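Local coordinates for protein Lem22 (Legionella pneumophila subsp. pneumophila ATCC 43290, PDB 5WD9) that is a Legionella effector of unestablished function whose small, almost wholly helical fold of three helices probably serves to bind other proteins, at residues A[7-11]-A[41-46]; A[12-16]-A[37-42]. All coordinates share one frame; numbering follows the deposited sequence. Where two conformers were deposited one is given.

Contact 1: residues A[7-11]-A[41-46]; sequences ELTRL and EHFVKM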
loop_
_atom_site.group_PDB
_atom_site.type_symbol
_atom_site.label_atom_id
_atom_site.label_comp_id
_atom_site.label_asym_id
_atom_site.label_seq_id
_atom_site.Cartn_x
_atom_site.Cartn_y
_atom_site.Cartn_z
ATOM N N GLU A 7 2.105 2.263 13.775
ATOM C CA GLU A 7 1.161 2.284 12.664
ATOM C C GLU A 7 1.880 2.198 11.327
ATOM O O GLU A 7 1.432 1.479 10.425
ATOM C CB GLU A 7 0.276 3.524 12.729
ATOM C CG GLU A 7 -0.648 3.556 13.940
ATOM C CD GLU A 7 -1.837 2.609 13.851
ATOM O OE1 GLU A 7 -2.048 1.961 12.804
ATOM O OE2 GLU A 7 -2.576 2.516 14.856
ATOM N N LEU A 8 3.004 2.898 11.178
ATOM C CA LEU A 8 3.718 2.840 9.909
ATOM C C LEU A 8 4.403 1.495 9.714
ATOM O O LEU A 8 4.477 0.997 8.586
ATOM C CB LEU A 8 4.708 3.997 9.788
ATOM C CG LEU A 8 4.039 5.358 9.612
ATOM C CD1 LEU A 8 5.095 6.396 9.295
ATOM C CD2 LEU A 8 2.961 5.323 8.527
ATOM N N THR A 9 4.909 0.888 10.789
ATOM C CA THR A 9 5.458 -0.458 10.690
ATOM C C THR A 9 4.392 -1.431 10.204
ATOM O O THR A 9 4.616 -2.206 9.270
ATOM C CB THR A 9 6.003 -0.892 12.051
ATOM O OG1 THR A 9 7.081 -0.021 12.414
ATOM C CG2 THR A 9 6.527 -2.318 11.998
ATOM N N ARG A 10 3.209 -1.370 10.809
ATOM C CA ARG A 10 2.123 -2.239 10.383
ATOM C C ARG A 10 1.727 -1.962 8.946
ATOM O O ARG A 10 1.488 -2.899 8.181
ATOM C CB ARG A 10 0.908 -2.076 11.299
ATOM C CG ARG A 10 1.007 -2.869 12.600
ATOM C CD ARG A 10 -0.241 -2.704 13.503
ATOM N NE ARG A 10 -1.480 -2.686 12.734
ATOM C CZ ARG A 10 -2.579 -2.036 13.093
ATOM N NH1 ARG A 10 -2.627 -1.345 14.226
ATOM N NH2 ARG A 10 -3.629 -2.056 12.301
ATOM N N LEU A 11 1.652 -0.685 8.552
ATOM C CA LEU A 11 1.204 -0.351 7.206
ATOM C C LEU A 11 2.197 -0.860 6.173
ATOM O O LEU A 11 1.803 -1.442 5.152
ATOM C CB LEU A 11 1.007 1.156 7.050
ATOM C CG LEU A 11 0.702 1.590 5.610
ATOM C CD1 LEU A 11 -0.625 1.049 5.132
ATOM C CD2 LEU A 11 0.757 3.101 5.489
ATOM N N GLU A 41 -5.711 0.663 2.974
ATOM C CA GLU A 41 -4.961 0.819 4.202
ATOM C C GLU A 41 -4.008 1.993 4.100
ATOM O O GLU A 41 -3.876 2.777 5.041
ATOM C CB GLU A 41 -4.207 -0.467 4.506
ATOM C CG GLU A 41 -3.857 -0.629 5.973
ATOM C CD GLU A 41 -5.052 -0.770 6.900
ATOM O OE1 GLU A 41 -6.187 -0.962 6.411
ATOM O OE2 GLU A 41 -4.863 -0.670 8.115
ATOM N N HIS A 42 -3.360 2.150 2.950
ATOM C CA HIS A 42 -2.485 3.293 2.740
ATOM C C HIS A 42 -3.259 4.606 2.845
ATOM O O HIS A 42 -2.809 5.557 3.499
ATOM C CB HIS A 42 -1.780 3.144 1.389
ATOM C CG HIS A 42 -0.864 4.278 1.062
ATOM N ND1 HIS A 42 -1.292 5.423 0.424
ATOM C CD2 HIS A 42 0.463 4.444 1.285
ATOM C CE1 HIS A 42 -0.268 6.243 0.261
ATOM N NE2 HIS A 42 0.809 5.667 0.770
ATOM N N PHE A 43 -4.430 4.680 2.213
ATOM C CA PHE A 43 -5.186 5.922 2.249
ATOM C C PHE A 43 -5.591 6.273 3.670
ATOM O O PHE A 43 -5.433 7.419 4.111
ATOM C CB PHE A 43 -6.418 5.831 1.353
ATOM C CG PHE A 43 -7.284 7.040 1.448
ATOM C CD1 PHE A 43 -6.910 8.218 0.825
ATOM C CD2 PHE A 43 -8.430 7.032 2.218
ATOM C CE1 PHE A 43 -7.693 9.350 0.927
ATOM C CE2 PHE A 43 -9.218 8.171 2.325
ATOM C CZ PHE A 43 -8.849 9.323 1.676
ATOM N N VAL A 44 -6.124 5.298 4.402
ATOM C CA VAL A 44 -6.581 5.568 5.762
ATOM C C VAL A 44 -5.408 5.965 6.654
ATOM O O VAL A 44 -5.439 6.986 7.352
ATOM C CB VAL A 44 -7.335 4.345 6.312
ATOM C CG1 VAL A 44 -7.623 4.519 7.803
ATOM C CG2 VAL A 44 -8.618 4.094 5.516
ATOM N N LYS A 45 -4.344 5.180 6.630
ATOM C CA LYS A 45 -3.262 5.377 7.592
ATOM C C LYS A 45 -2.389 6.576 7.244
ATOM O O LYS A 45 -1.926 7.288 8.137
ATOM C CB LYS A 45 -2.417 4.107 7.704
ATOM C CG LYS A 45 -3.158 2.923 8.322
ATOM C CD LYS A 45 -3.546 3.172 9.763
ATOM C CE LYS A 45 -4.375 2.013 10.281
ATOM N NZ LYS A 45 -4.597 2.181 11.738
ATOM N N MET A 46 -2.127 6.811 5.962
ATOM C CA MET A 46 -1.327 7.986 5.627
ATOM C C MET A 46 -2.111 9.272 5.827
ATOM O O MET A 46 -1.519 10.305 6.160
ATOM C CB MET A 46 -0.776 7.870 4.211
ATOM C CG MET A 46 0.160 6.685 4.028
ATOM S SD MET A 46 1.622 6.707 5.105
ATOM C CE MET A 46 2.492 8.124 4.442
#

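Contact 2: residues A[12-16]-A[37-42]; sequences KEYME and NAHTEH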
loop_
_atom_site.group_PDB
_atom_site.type_symbol
_atom_site.label_atom_id
_atom_site.label_comp_id
_atom_site.label_asym_id
_atom_site.label_seq_id
_atom_site.Cartn_x
_atom_site.Cartn_y
_atom_site.Cartn_z
ATOM N N LYS A 12 3.489 -0.628 6.410
ATOM C CA LYS A 12 4.497 -1.078 5.466
ATOM C C LYS A 12 4.363 -2.570 5.230
ATOM O O LYS A 12 4.315 -3.043 4.085
ATOM C CB LYS A 12 5.885 -0.727 6.010
ATOM C CG LYS A 12 7.031 -0.966 5.041
ATOM C CD LYS A 12 7.591 -2.372 5.123
ATOM C CE LYS A 12 8.881 -2.481 4.310
ATOM N NZ LYS A 12 9.378 -3.876 4.227
ATOM N N GLU A 13 4.282 -3.330 6.312
ATOM C CA GLU A 13 4.254 -4.773 6.165
ATOM C C GLU A 13 2.915 -5.257 5.636
ATOM O O GLU A 13 2.878 -6.237 4.888
ATOM C CB GLU A 13 4.650 -5.435 7.472
ATOM C CG GLU A 13 6.068 -5.070 7.837
ATOM C CD GLU A 13 6.596 -5.841 9.008
ATOM O OE1 GLU A 13 5.939 -6.813 9.442
ATOM O OE2 GLU A 13 7.689 -5.468 9.480
ATOM N N TYR A 14 1.824 -4.565 5.979
ATOM C CA TYR A 14 0.516 -4.890 5.416
ATOM C C TYR A 14 0.533 -4.732 3.901
ATOM O O TYR A 14 0.098 -5.620 3.167
ATOM C CB TYR A 14 -0.533 -3.971 6.048
ATOM C CG TYR A 14 -1.938 -4.198 5.547
ATOM C CD1 TYR A 14 -2.814 -4.994 6.256
ATOM C CD2 TYR A 14 -2.399 -3.604 4.377
ATOM C CE1 TYR A 14 -4.104 -5.198 5.811
ATOM C CE2 TYR A 14 -3.686 -3.814 3.931
ATOM C CZ TYR A 14 -4.522 -4.599 4.655
ATOM O OH TYR A 14 -5.814 -4.818 4.199
ATOM N N MET A 15 1.051 -3.606 3.420
ATOM C CA MET A 15 1.090 -3.369 1.980
ATOM C C MET A 15 1.978 -4.380 1.279
ATOM O O MET A 15 1.617 -4.898 0.218
ATOM C CB MET A 15 1.580 -1.954 1.689
ATOM C CG MET A 15 0.601 -0.865 2.100
ATOM S SD MET A 15 1.235 0.786 1.733
ATOM C CE MET A 15 0.903 0.873 -0.032
ATOM N N GLU A 16 3.150 -4.667 1.852
ATOM C CA GLU A 16 4.044 -5.640 1.235
ATOM C C GLU A 16 3.370 -7.003 1.147
ATOM O O GLU A 16 3.449 -7.678 0.112
ATOM C CB GLU A 16 5.350 -5.720 2.023
ATOM C CG GLU A 16 6.407 -6.590 1.372
ATOM C CD GLU A 16 7.794 -6.309 1.909
ATOM O OE1 GLU A 16 8.065 -5.149 2.293
ATOM O OE2 GLU A 16 8.609 -7.254 1.951
ATOM N N ASN A 37 -6.983 -3.651 -1.042
ATOM C CA ASN A 37 -6.714 -3.643 0.395
ATOM C C ASN A 37 -5.485 -2.805 0.703
ATOM O O ASN A 37 -5.502 -1.988 1.627
ATOM C CB ASN A 37 -6.486 -5.061 0.907
ATOM C CG ASN A 37 -7.746 -5.860 1.021
ATOM O OD1 ASN A 37 -8.863 -5.334 1.008
ATOM N ND2 ASN A 37 -7.572 -7.161 1.126
ATOM N N ALA A 38 -4.405 -3.002 -0.057
ATOM C CA ALA A 38 -3.217 -2.171 0.123
ATOM C C ALA A 38 -3.558 -0.704 -0.071
ATOM O O ALA A 38 -3.103 0.159 0.687
ATOM C CB ALA A 38 -2.123 -2.582 -0.863
ATOM N N HIS A 39 -4.379 -0.403 -1.068
ATOM C CA HIS A 39 -4.758 0.972 -1.346
ATOM C C HIS A 39 -5.542 1.571 -0.187
ATOM O O HIS A 39 -5.262 2.696 0.257
ATOM C CB HIS A 39 -5.596 1.004 -2.626
ATOM C CG HIS A 39 -5.901 2.383 -3.105
ATOM N ND1 HIS A 39 -6.861 3.180 -2.525
ATOM C CD2 HIS A 39 -5.337 3.125 -4.088
ATOM C CE1 HIS A 39 -6.891 4.350 -3.147
ATOM N NE2 HIS A 39 -5.974 4.339 -4.097
ATOM N N THR A 40 -6.565 0.848 0.280
ATOM C CA THR A 40 -7.401 1.335 1.365
ATOM C C THR A 40 -6.563 1.612 2.597
ATOM O O THR A 40 -6.696 2.661 3.238
ATOM C CB THR A 40 -8.466 0.295 1.694
ATOM O OG1 THR A 40 -9.272 0.082 0.526
ATOM C CG2 THR A 40 -9.345 0.772 2.853
ATOM N N GLU A 41 -5.711 0.663 2.974
ATOM C CA GLU A 41 -4.961 0.819 4.202
ATOM C C GLU A 41 -4.008 1.993 4.100
ATOM O O GLU A 41 -3.876 2.777 5.041
ATOM C CB GLU A 41 -4.207 -0.467 4.506
ATOM C CG GLU A 41 -3.857 -0.629 5.973
ATOM C CD GLU A 41 -5.052 -0.770 6.900
ATOM O OE1 GLU A 41 -6.187 -0.962 6.411
ATOM O OE2 GLU A 41 -4.863 -0.670 8.115
ATOM N N HIS A 42 -3.360 2.150 2.950
ATOM C CA HIS A 42 -2.485 3.293 2.740
ATOM C C HIS A 42 -3.259 4.606 2.845
ATOM O O HIS A 42 -2.809 5.557 3.499
ATOM C CB HIS A 42 -1.780 3.144 1.389
ATOM C CG HIS A 42 -0.864 4.278 1.062
ATOM N ND1 HIS A 42 -1.292 5.423 0.424
ATOM C CD2 HIS A 42 0.463 4.444 1.285
ATOM C CE1 HIS A 42 -0.268 6.243 0.261
ATOM N NE2 HIS A 42 0.809 5.667 0.770
HETATM O O HOH W 1 -7.350 -2.382 4.391
#

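Contact 1: residues A[7-11]-A[41-46]
Residues 7-11 and 41-46 run almost exactly antiparallel, at 172°, with their axes 10.6 Å apart and the CA atoms of Leu11 and His42 nearest across the gap. They belong to the antiparallel hairpin of helices 4-24 and 28-52 in a three-helix bundle, packed knobs-into-holes: Leu11 is the knob, and Glu41, His42, Lys45 and Met46 form the hole. With CG of Leu11 anti to the backbone N (chi1 173°), both methyls are carried to the facing helix, where they split the work. CD1 lies against the backbone, 3.7 Å from the Glu41 carbonyl carbon, and also touches Glu41 CG. CD2 turns to the other end of the hole, resting on Lys45 CB and on the sulfur of Met46, where it lies 3.7 Å from SD. Leu8 CD2 approaches the same sulfur at 3.9 Å, so both leucines meet the one thioether of Met46, whose chain is bent at chi2 and chi3. Leu8 also packs on Val60 and Ile67 of helix 58-87, which carries the apolar layer into the third helix. Beside the leucines the contact turns polar. Arg10 adds a long charge attraction to Glu7 within its own helix; the Glu41 carboxylate is near its guanidinium as charge alone, and so is Lys45 NZ. Bent at chi2, Lys45 crosses Glu7 at about a right angle, and its NZ donates a 2.8 Å salt-bridge hydrogen bond to Glu7 OE1, coming in 46° out of the carboxylate plane.

Contact 2: residues A[12-16]-A[37-42]
Near the middle of the three-helix bundle, helices 4-24 and 28-52 close in on each other: the short axes of 12-16 and 37-42 come to 9.2 Å at an angle of 162°, and the CA atoms of Met15 and Ala38 are 4.8 Å apart. Such an approach is consistent with the small side chain of Ala38; Met15 CG is near Ala38 O and CB. Tyr14 reaches across on the outer side. A chi1 of 180° swings its ring out across the gap, where it meets Glu41 and Asn37 differently. One face takes the aliphatic part of Glu41 in a CH-pi contact, CG standing 3.9 Å from the ring centroid and 21° off the normal; Glu41 CB presses on CE2 at 3.4 Å. The ring edge faces Asn37 O and Ala38 N, while the hydroxyl OH abuts Asn37 CB. A water joins the polar ends: it is 2.9 Å from Tyr14 OH, donates to Glu41 OE1 at 2.7 Å, and makes a weak bond to Asn37 O. The glutamate thus gives its methylenes to the tyrosine face and its carboxylate to the water. The amide of Asn37 looks to other partners, Lys33 through OD1 and Gln18 of helix 4-24 through ND2. On the inner side Met15 SD lies at the edge of the His42 ring, 3.8 Å from CD2, and the bend at chi3 folds the CE methyl against His42 CB and CD2 as well. That imidazole also stacks on Tyr71 and touches Ile67, so His42 links this helix pair to helix 58-87.

In the fold
From the N terminus, helix 4-24 lays down 7-11 and then 12-16; after a short turn helix 28-52 comes back antiparallel and presents 37-42 before 41-46. The two contacts are therefore nested rather than crossed: contact 2 closes the inner loop, with 20 residues between its segments, and contact 1 the outer one, with 29. Their centres lie 7 Å apart along the same helical hairpin, contact 2 nearer the centre of the molecule. Glu41 and His42 belong to both, so the two contacts adjoin along the helix pair. Helix 58-87 packs along the same pair, reaching residues of each contact, so the hairpin and the last helix form one bundle.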